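Local coordinates for salmonella typhimurium DB7155 bacteriophage DET7 tailspike (Bacteriophage, PDB 2V5I), which binds and hydrolyses the O-antigen polysaccharide of Salmonella as the receptor-binding tailspike of the phage, a protein of the P22 tailspike family, at the interface of chains A and B. Coordinates in Å, arbitrary orientation; residue numbers count along the deposited sequence, not the author numbering. Chains: chain A/B, Salmonella typhimurium DB7155 bacteriophage DET7 tailspike.

Contacts 1 and 2 lie in the intertwined C-terminal part of the tailspike, the centres of their C-alpha atoms about 13 Å apart, and they share B:Met532 on strand 531-537. This residue works in both directions: its backbone N and O join the chain A strand 512-515 in contact 2, while its thioether is buried against chain A leucines in contact 1. Contact 2 is polar and sheet-like, contact 1 apolar. Because the assembly holds three copies, each chain can offer both faces of such a junction, so edge pairing and core packing together would lock the trimer at its C-terminal end.

Contact 1: the interface of chains A and B. Residues chain A 516, 534, 536, 539-541, 558; chain B 531-532, 545, 547, 555, 557.
In this P22-type tailspike, strands and their connecting loops from the intertwined C-terminal domains of two chains face each other through mostly apolar side chains, and no hydrogen bond crosses between the chains here. Packing is tight around two methionines of chain B. In B:Met532, CG stands anti to the backbone N (chi1 174°), and the chain runs straight to the sulfur before bending at chi3 (85°), which turns the methyl CE onto CD1 of A:Leu534, 3.5 Å away. The thioether SD meets CD2 of A:Leu541 at 3.7 Å, and both leucines cross the methionine at about a right angle. A:Ile516 crosses it in the same way, CG2 facing CB.

B:Met555 takes the opposite course: extended beyond CG, it runs past A:Ser558 and the start of strand 540-546, its methyl ending at the turn that precedes this strand. Its SD rests 3.8 Å from CB of A:Ser558, and its CE stops 3.3 Å from the carbonyl O of A:Gly539. The hydroxyl OG of A:Ser558 is held inside chain A, accepting a bond from the backbone N of A:Leu541 (2.9 Å), which ties the C-terminal segment to strand 540-546 beside the sulfur. A:Leu536 and B:Leu547 make an ordinary right-angle crossing, CD1 facing CD2 at 3.9 Å, and CG2 of B:Ile545 stands 4.3 Å from CD1 of A:Ile516. The loose rim lies at B:Leu557, whose fork meets A:Leu541 CD2 obliquely, its own CD2 4.0 Å away, and at B:Thr531 and A:Ala540, which bury almost nothing.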
ATOM      1  N   ILE A 516      50.219 -12.198  14.811  1.00  8.82           N
ATOM      2  CA  ILE A 516      50.926 -12.499  16.044  1.00  9.66           C
ATOM      3  C   ILE A 516      51.441 -11.211  16.636  1.00 10.56           C
ATOM      4  O   ILE A 516      51.501 -10.180  15.946  1.00  9.42           O
ATOM      5  CB  ILE A 516      52.083 -13.491  15.776  1.00  9.75           C
ATOM      6  CG1 ILE A 516      53.222 -12.836  15.002  1.00 10.67           C
ATOM      7  CG2 ILE A 516      51.541 -14.758  15.057  1.00 11.62           C
ATOM      8  CD1 ILE A 516      54.423 -13.772  14.790  1.00 14.58           C
ATOM      9  N   LEU A 534      50.121 -16.315  19.999  1.00 10.93           N
ATOM     10  CA  LEU A 534      51.492 -16.350  19.523  1.00  8.84           C
ATOM     11  C   LEU A 534      52.155 -14.984  19.569  1.00  9.78           C
ATOM     12  O   LEU A 534      51.510 -13.923  19.418  1.00 11.10           O
ATOM     13  CB  LEU A 534      51.515 -16.849  18.051  1.00 10.27           C
ATOM     14  CG  LEU A 534      51.101 -18.312  17.872  1.00 12.67           C
ATOM     15  CD1 LEU A 534      50.844 -18.605  16.398  1.00 17.09           C
ATOM     16  CD2 LEU A 534      52.072 -19.316  18.410  1.00 14.42           C
ATOM     17  N   LEU A 536      56.403 -12.943  19.317  1.00 11.83           N
ATOM     18  CA  LEU A 536      57.850 -12.954  19.091  1.00 12.10           C
ATOM     19  C   LEU A 536      58.610 -12.452  20.311  1.00 14.85           C
ATOM     20  O   LEU A 536      58.196 -11.481  20.971  1.00 14.04           O
ATOM     21  CB  LEU A 536      58.214 -12.028  17.915  1.00 13.92           C
ATOM     22  CG  LEU A 536      57.664 -12.438  16.563  1.00 14.79           C
ATOM     23  CD1 LEU A 536      57.880 -11.327  15.531  1.00 19.19           C
ATOM     24  CD2 LEU A 536      58.266 -13.722  16.116  1.00 14.29           C
ATOM     25  N   GLY A 539      63.518 -12.641  18.650  1.00 22.26           N
ATOM     26  CA  GLY A 539      63.569 -13.231  17.324  1.00 20.11           C
ATOM     27  C   GLY A 539      63.007 -14.647  17.176  1.00 20.79           C
ATOM     28  O   GLY A 539      63.124 -15.226  16.099  1.00 21.67           O
ATOM     29  N   ALA A 540      62.445 -15.210  18.252  1.00 15.57           N
ATOM     30  CA  ALA A 540      61.865 -16.564  18.246  1.00 14.94           C
ATOM     31  C   ALA A 540      60.356 -16.474  18.331  1.00 11.36           C
ATOM     32  O   ALA A 540      59.814 -15.487  18.890  1.00 12.60           O
ATOM     33  CB  ALA A 540      62.358 -17.347  19.423  1.00 13.98           C
ATOM     34  N   LEU A 541      59.695 -17.522  17.797  1.00 11.32           N
ATOM     35  CA  LEU A 541      58.248 -17.682  17.974  1.00 10.66           C
ATOM     36  C   LEU A 541      57.953 -18.432  19.256  1.00 10.16           C
ATOM     37  O   LEU A 541      58.438 -19.548  19.463  1.00 10.96           O
ATOM     38  CB  LEU A 541      57.662 -18.435  16.790  1.00 10.42           C
ATOM     39  CG  LEU A 541      56.149 -18.499  16.740  1.00 11.30           C
ATOM     40  CD1 LEU A 541      55.531 -17.099  16.519  1.00  9.43           C
ATOM     41  CD2 LEU A 541      55.653 -19.500  15.654  1.00 10.84           C
ATOM     42  N   SER A 558      60.030 -22.094  17.946  1.00 13.20           N
ATOM     43  CA  SER A 558      61.128 -22.125  16.970  1.00 15.14           C
ATOM     44  C   SER A 558      62.408 -22.568  17.626  1.00 22.21           C
ATOM     45  O   SER A 558      62.471 -22.720  18.841  1.00 24.59           O
ATOM     46  CB  SER A 558      61.241 -20.781  16.304  1.00 14.30           C
ATOM     47  OG  SER A 558      61.494 -19.759  17.232  1.00 15.68           O
TER
ATOM     48  N   THR B 531      52.617 -10.957  11.051  1.00 11.50           N
ATOM     49  CA  THR B 531      51.780 -12.065  10.671  1.00  9.80           C
ATOM     50  C   THR B 531      52.624 -13.273  10.262  1.00 11.78           C
ATOM     51  O   THR B 531      53.767 -13.149   9.878  1.00 10.48           O
ATOM     52  CB  THR B 531      50.767 -11.680   9.548  1.00 13.55           C
ATOM     53  OG1 THR B 531      51.446 -11.462   8.320  1.00 13.87           O
ATOM     54  CG2 THR B 531      49.934 -10.456   9.924  1.00 14.72           C
ATOM     55  N   MET B 532      52.020 -14.446  10.353  1.00 11.16           N
ATOM     56  CA  MET B 532      52.695 -15.751  10.138  1.00 11.62           C
ATOM     57  C   MET B 532      51.858 -16.638   9.240  1.00 10.57           C
ATOM     58  O   MET B 532      50.668 -16.736   9.437  1.00 10.09           O
ATOM     59  CB  MET B 532      52.813 -16.450  11.507  1.00 13.24           C
ATOM     60  CG  MET B 532      53.335 -17.814  11.436  1.00 19.12           C
ATOM     61  SD  MET B 532      53.233 -18.615  13.053  1.00 19.34           S
ATOM     62  CE  MET B 532      51.536 -19.222  12.999  1.00 19.46           C
ATOM     63  N   ILE B 545      57.271 -15.668   8.405  1.00 10.14           N
ATOM     64  CA  ILE B 545      56.864 -14.596   9.287  1.00 10.26           C
ATOM     65  C   ILE B 545      57.399 -13.263   8.739  1.00  9.64           C
ATOM     66  O   ILE B 545      58.568 -13.178   8.381  1.00 11.01           O
ATOM     67  CB  ILE B 545      57.421 -14.808  10.700  1.00 11.64           C
ATOM     68  CG1 ILE B 545      56.724 -16.017  11.318  1.00 14.71           C
ATOM     69  CG2 ILE B 545      57.227 -13.558  11.573  1.00 11.38           C
ATOM     70  CD1 ILE B 545      57.282 -16.518  12.571  1.00 17.80           C
ATOM     71  N   LEU B 547      58.449  -9.849  10.088  1.00 11.61           N
ATOM     72  CA  LEU B 547      58.892  -9.289  11.382  1.00 11.50           C
ATOM     73  C   LEU B 547      58.558  -7.824  11.533  1.00 11.72           C
ATOM     74  O   LEU B 547      58.256  -7.145  10.558  1.00 12.46           O
ATOM     75  CB  LEU B 547      60.409  -9.444  11.473  1.00 11.85           C
ATOM     76  CG  LEU B 547      60.928 -10.887  11.507  1.00 13.09           C
ATOM     77  CD1 LEU B 547      62.451 -10.979  11.258  1.00 13.69           C
ATOM     78  CD2 LEU B 547      60.560 -11.609  12.741  1.00 16.54           C
ATOM     79  N   MET B 555      61.088 -19.923  10.007  1.00 10.61           N
ATOM     80  CA  MET B 555      61.372 -20.633  11.245  1.00 11.87           C
ATOM     81  C   MET B 555      60.805 -22.043  11.234  1.00 11.70           C
ATOM     82  O   MET B 555      59.603 -22.252  10.991  1.00 13.09           O
ATOM     83  CB  MET B 555      60.719 -19.896  12.432  1.00 12.78           C
ATOM     84  CG  MET B 555      61.146 -18.461  12.567  1.00 16.10           C
ATOM     85  SD  MET B 555      60.660 -17.720  14.135  1.00 17.74           S
ATOM     86  CE  MET B 555      60.884 -15.976  13.795  1.00 15.23           C
ATOM     87  N   LEU B 557      59.418 -25.206  13.007  1.00 10.45           N
ATOM     88  CA  LEU B 557      58.623 -25.393  14.256  1.00 10.60           C
ATOM     89  C   LEU B 557      58.613 -26.822  14.764  1.00 12.73           C
ATOM     90  O   LEU B 557      58.419 -27.052  15.949  1.00 13.71           O
ATOM     91  CB  LEU B 557      57.189 -24.927  14.071  1.00 11.60           C
ATOM     92  CG  LEU B 557      56.937 -23.482  13.589  1.00  9.25           C
ATOM     93  CD1 LEU B 557      55.473 -23.072  13.812  1.00 11.79           C
ATOM     94  CD2 LEU B 557      57.857 -22.519  14.297  1.00 12.34           C
TER

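Contact 2: the interface of chains A and B. Residues chain A 506, 509-514; chain B 515-517, 521, 525-526, 532-534.
Antiparallel beta pairing between subunits, at A:Ile514–B:Met532 and A:Glu513–B:Ser533, stitches neighbouring chains of the trimer together, joining strand 512-515 of chain A to strand 531-537 of chain B. A:Ile514 N donates nearly straight to the O of B:Met532 (2.8 Å, 165° at H), and the return bond from B:Met532 N meets A:Ile514 O from above the carbonyl plane. Beside this pair, CD1 of A:Ile514 lies alongside the methionine CE, both side chains pointing the same way.

Two threonine hydroxyls extend the seam. A:Thr511 turns OG1 anti to its backbone N (chi1 -162°) and donates to an in-plane lone pair of B:Leu534 O at 2.9 Å; its CG2 meets B:Leu521 CD1 tip to tip. A:Thr512 sets OG1 beside its backbone N (chi1 -50°) to reach a lone pair of B:Pro515 O, also 2.9 Å away. Water 2 links A:Thr511 OG1 and A:Thr512 O to the N of B:Leu534.

A:Arg506 grips A:Glu513 side-on, NE to OE2 at 2.8 Å on the syn lone pair and NH2 to OE1 from above the carboxylate plane. This intrachain salt bridge settles beside B:Gly525, whose O takes the hydroxyl of B:Ser533, and the guanidinium edge faces B:Val526 N. CD2 of B:Leu521 packs over the ring face of A:Tyr509 at its CG end, 3.7 Å from A:Tyr509 CB, the side chains crossing obliquely; B:Gly525 CA sits over the CD2–CE2 side of the same face. Backbone pairing and threonine hydroxyl bonds together fasten neighbouring subunits in the intertwined end of the tailspike.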
ATOM      1  N   ARG A 506      44.833 -16.187   0.629  1.00  8.93           N
ATOM      2  CA  ARG A 506      45.371 -15.048  -0.135  1.00  8.63           C
ATOM      3  C   ARG A 506      46.499 -15.564  -1.051  1.00  8.70           C
ATOM      4  O   ARG A 506      47.291 -16.455  -0.668  1.00 10.96           O
ATOM      5  CB  ARG A 506      45.946 -14.001   0.796  1.00 10.75           C
ATOM      6  CG  ARG A 506      46.175 -12.651   0.083  1.00 13.51           C
ATOM      7  CD  ARG A 506      46.910 -11.605   0.900  1.00 13.67           C
ATOM      8  NE  ARG A 506      48.112 -12.185   1.426  1.00 13.25           N
ATOM      9  CZ  ARG A 506      49.238 -12.315   0.732  1.00 14.77           C
ATOM     10  NH1 ARG A 506      49.369 -11.755  -0.465  1.00 18.33           N
ATOM     11  NH2 ARG A 506      50.262 -12.923   1.281  1.00 17.12           N
ATOM     12  N   TYR A 509      47.496 -19.520  -2.181  1.00 11.75           N
ATOM     13  CA  TYR A 509      48.470 -20.414  -1.556  1.00 11.56           C
ATOM     14  C   TYR A 509      47.828 -21.462  -0.630  1.00 12.32           C
ATOM     15  O   TYR A 509      48.532 -22.350  -0.119  1.00 12.90           O
ATOM     16  CB  TYR A 509      49.540 -19.580  -0.795  1.00 13.16           C
ATOM     17  CG  TYR A 509      50.334 -18.646  -1.692  1.00 12.21           C
ATOM     18  CD1 TYR A 509      51.113 -19.173  -2.724  1.00 16.27           C
ATOM     19  CD2 TYR A 509      50.392 -17.283  -1.460  1.00 12.05           C
ATOM     20  CE1 TYR A 509      51.838 -18.326  -3.531  1.00 12.00           C
ATOM     21  CE2 TYR A 509      51.086 -16.444  -2.258  1.00 14.33           C
ATOM     22  CZ  TYR A 509      51.847 -16.965  -3.271  1.00 13.10           C
ATOM     23  OH  TYR A 509      52.559 -16.087  -4.068  1.00 18.41           O
ATOM     24  N   LYS A 510      46.509 -21.350  -0.356  1.00 11.00           N
ATOM     25  CA  LYS A 510      45.784 -22.333   0.465  1.00 11.26           C
ATOM     26  C   LYS A 510      46.266 -22.419   1.908  1.00 10.27           C
ATOM     27  O   LYS A 510      46.178 -23.449   2.576  1.00 11.67           O
ATOM     28  CB  LYS A 510      45.726 -23.711  -0.202  1.00 12.69           C
ATOM     29  CG  LYS A 510      45.122 -23.672  -1.619  1.00 17.25           C
ATOM     30  CD  LYS A 510      45.747 -24.625  -2.541  1.00 27.36           C
ATOM     31  CE  LYS A 510      45.331 -24.350  -3.996  1.00 30.33           C
ATOM     32  NZ  LYS A 510      46.389 -23.594  -4.786  1.00 29.61           N
ATOM     33  N   THR A 511      46.771 -21.303   2.395  1.00  8.98           N
ATOM     34  CA  THR A 511      47.244 -21.183   3.767  1.00 10.49           C
ATOM     35  C   THR A 511      46.478 -20.087   4.559  1.00 11.23           C
ATOM     36  O   THR A 511      45.642 -19.365   4.037  1.00 11.15           O
ATOM     37  CB  THR A 511      48.794 -21.035   3.817  1.00 12.14           C
ATOM     38  OG1 THR A 511      49.258 -21.343   5.152  1.00 15.28           O
ATOM     39  CG2 THR A 511      49.256 -19.661   3.405  1.00 12.68           C
ATOM     40  N   THR A 512      46.818 -19.959   5.832  1.00  9.81           N
ATOM     41  CA  THR A 512      46.207 -19.025   6.750  1.00  9.63           C
ATOM     42  C   THR A 512      47.310 -18.095   7.215  1.00 10.50           C
ATOM     43  O   THR A 512      48.368 -18.575   7.629  1.00 11.89           O
ATOM     44  CB  THR A 512      45.684 -19.761   7.964  1.00 10.46           C
ATOM     45  OG1 THR A 512      44.873 -20.891   7.537  1.00 11.10           O
ATOM     46  CG2 THR A 512      44.846 -18.829   8.791  1.00 10.95           C
ATOM     47  N   GLU A 513      47.088 -16.784   7.056  1.00  7.35           N
ATOM     48  CA  GLU A 513      47.989 -15.809   7.598  1.00  7.30           C
ATOM     49  C   GLU A 513      47.404 -15.329   8.915  1.00  8.85           C
ATOM     50  O   GLU A 513      46.309 -14.770   8.942  1.00  9.94           O
ATOM     51  CB  GLU A 513      48.152 -14.636   6.628  1.00  9.66           C
ATOM     52  CG  GLU A 513      48.956 -14.959   5.411  1.00 10.12           C
ATOM     53  CD  GLU A 513      48.753 -13.938   4.319  1.00 17.59           C
ATOM     54  OE1 GLU A 513      49.483 -12.947   4.345  1.00 16.63           O
ATOM     55  OE2 GLU A 513      47.805 -14.094   3.491  1.00 14.32           O
ATOM     56  N   ILE A 514      48.175 -15.552   9.978  1.00  8.33           N
ATOM     57  CA  ILE A 514      47.699 -15.413  11.370  1.00  7.51           C
ATOM     58  C   ILE A 514      48.420 -14.230  12.042  1.00  8.51           C
ATOM     59  O   ILE A 514      49.628 -14.237  12.060  1.00  8.86           O
ATOM     60  CB  ILE A 514      48.052 -16.689  12.154  1.00  8.36           C
ATOM     61  CG1 ILE A 514      47.284 -17.871  11.552  1.00  9.68           C
ATOM     62  CG2 ILE A 514      47.687 -16.517  13.594  1.00 10.16           C
ATOM     63  CD1 ILE A 514      47.772 -19.262  12.024  1.00 14.14           C
TER
ATOM     64  N   PRO B 515      44.226 -24.296   7.680  1.00  9.45           N
ATOM     65  CA  PRO B 515      44.860 -24.602   6.399  1.00  9.65           C
ATOM     66  C   PRO B 515      46.317 -24.194   6.400  1.00  9.52           C
ATOM     67  O   PRO B 515      46.656 -23.101   6.873  1.00 11.57           O
ATOM     68  CB  PRO B 515      44.033 -23.759   5.394  1.00 11.03           C
ATOM     69  CG  PRO B 515      42.731 -23.475   6.083  1.00 13.33           C
ATOM     70  CD  PRO B 515      43.098 -23.363   7.544  1.00 12.59           C
ATOM     71  N   ILE B 516      47.189 -25.073   5.891  1.00  8.82           N
ATOM     72  CA  ILE B 516      48.594 -24.766   5.688  1.00  9.66           C
ATOM     73  C   ILE B 516      48.973 -25.138   4.277  1.00 10.56           C
ATOM     74  O   ILE B 516      48.242 -25.883   3.603  1.00  9.42           O
ATOM     75  CB  ILE B 516      49.467 -25.522   6.718  1.00  9.75           C
ATOM     76  CG1 ILE B 516      49.507 -27.020   6.434  1.00 10.67           C
ATOM     77  CG2 ILE B 516      48.977 -25.213   8.159  1.00 11.62           C
ATOM     78  CD1 ILE B 516      50.432 -27.789   7.391  1.00 14.58           C
ATOM     79  N   SER B 517      50.092 -24.575   3.782  1.00 11.58           N
ATOM     80  CA  SER B 517      50.535 -24.881   2.432  1.00 12.11           C
ATOM     81  C   SER B 517      51.273 -26.219   2.433  1.00 11.32           C
ATOM     82  O   SER B 517      52.146 -26.466   3.263  1.00 11.39           O
ATOM     83  CB  SER B 517      51.456 -23.816   1.879  1.00 12.67           C
ATOM     84  OG  SER B 517      51.989 -24.215   0.609  1.00 14.68           O
ATOM     85  N   LEU B 521      56.407 -22.134   0.688  1.00 12.21           N
ATOM     86  CA  LEU B 521      55.834 -20.850   0.334  1.00 12.48           C
ATOM     87  C   LEU B 521      56.890 -19.894  -0.150  1.00 13.25           C
ATOM     88  O   LEU B 521      57.909 -19.729   0.523  1.00 15.55           O
ATOM     89  CB  LEU B 521      55.127 -20.193   1.511  1.00 14.02           C
ATOM     90  CG  LEU B 521      53.767 -20.663   1.855  1.00 18.00           C
ATOM     91  CD1 LEU B 521      53.333 -19.985   3.160  1.00 13.87           C
ATOM     92  CD2 LEU B 521      52.808 -20.385   0.740  1.00 12.22           C
ATOM     93  N   GLY B 525      54.008 -15.160   0.135  1.00 12.72           N
ATOM     94  CA  GLY B 525      53.031 -15.814   0.975  1.00 13.95           C
ATOM     95  C   GLY B 525      52.712 -15.209   2.325  1.00 14.44           C
ATOM     96  O   GLY B 525      51.830 -15.712   3.018  1.00 17.57           O
ATOM     97  N   VAL B 526      53.440 -14.169   2.734  1.00 11.72           N
ATOM     98  CA  VAL B 526      53.043 -13.385   3.877  1.00 11.19           C
ATOM     99  C   VAL B 526      53.073 -11.885   3.508  1.00 10.61           C
ATOM    100  O   VAL B 526      53.997 -11.431   2.851  1.00 14.48           O
ATOM    101  CB  VAL B 526      53.940 -13.695   5.132  1.00 11.89           C
ATOM    102  CG1 VAL B 526      55.344 -13.178   4.995  1.00 13.82           C
ATOM    103  CG2 VAL B 526      53.303 -13.236   6.331  1.00 15.00           C
ATOM    104  N   MET B 532      52.020 -14.446  10.353  1.00 11.16           N
ATOM    105  CA  MET B 532      52.695 -15.751  10.138  1.00 11.62           C
ATOM    106  C   MET B 532      51.858 -16.638   9.240  1.00 10.57           C
ATOM    107  O   MET B 532      50.668 -16.736   9.437  1.00 10.09           O
ATOM    108  CB  MET B 532      52.813 -16.450  11.507  1.00 13.24           C
ATOM    109  CG  MET B 532      53.335 -17.814  11.436  1.00 19.12           C
ATOM    110  SD  MET B 532      53.233 -18.615  13.053  1.00 19.34           S
ATOM    111  CE  MET B 532      51.536 -19.222  12.999  1.00 19.46           C
ATOM    112  N   SER B 533      52.487 -17.266   8.246  1.00 10.23           N
ATOM    113  CA  SER B 533      51.841 -18.304   7.421  1.00 11.08           C
ATOM    114  C   SER B 533      52.591 -19.620   7.589  1.00 10.95           C
ATOM    115  O   SER B 533      53.839 -19.645   7.649  1.00 13.38           O
ATOM    116  CB  SER B 533      51.971 -17.933   5.959  1.00 13.69           C
ATOM    117  OG  SER B 533      51.317 -16.715   5.723  1.00 19.87           O
ATOM    118  N   LEU B 534      51.874 -20.720   7.619  1.00 10.93           N
ATOM    119  CA  LEU B 534      52.471 -22.022   7.854  1.00  8.84           C
ATOM    120  C   LEU B 534      52.551 -22.859   6.589  1.00  9.78           C
ATOM    121  O   LEU B 534      51.712 -22.758   5.667  1.00 11.10           O
ATOM    122  CB  LEU B 534      51.619 -22.801   8.895  1.00 10.27           C
ATOM    123  CG  LEU B 534      51.641 -22.205  10.305  1.00 12.67           C
ATOM    124  CD1 LEU B 534      50.542 -22.832  11.154  1.00 17.09           C
ATOM    125  CD2 LEU B 534      52.948 -22.327  11.024  1.00 14.42           C
TER
HETATM  126  O   HOH W   1      45.587 -25.991   2.623  1.00 14.10           O
HETATM  127  O   HOH W   2      49.019 -21.086   8.134  1.00 18.84           O
HETATM  128  O   HOH W   3      50.200 -23.772  -1.355  1.00 23.81           O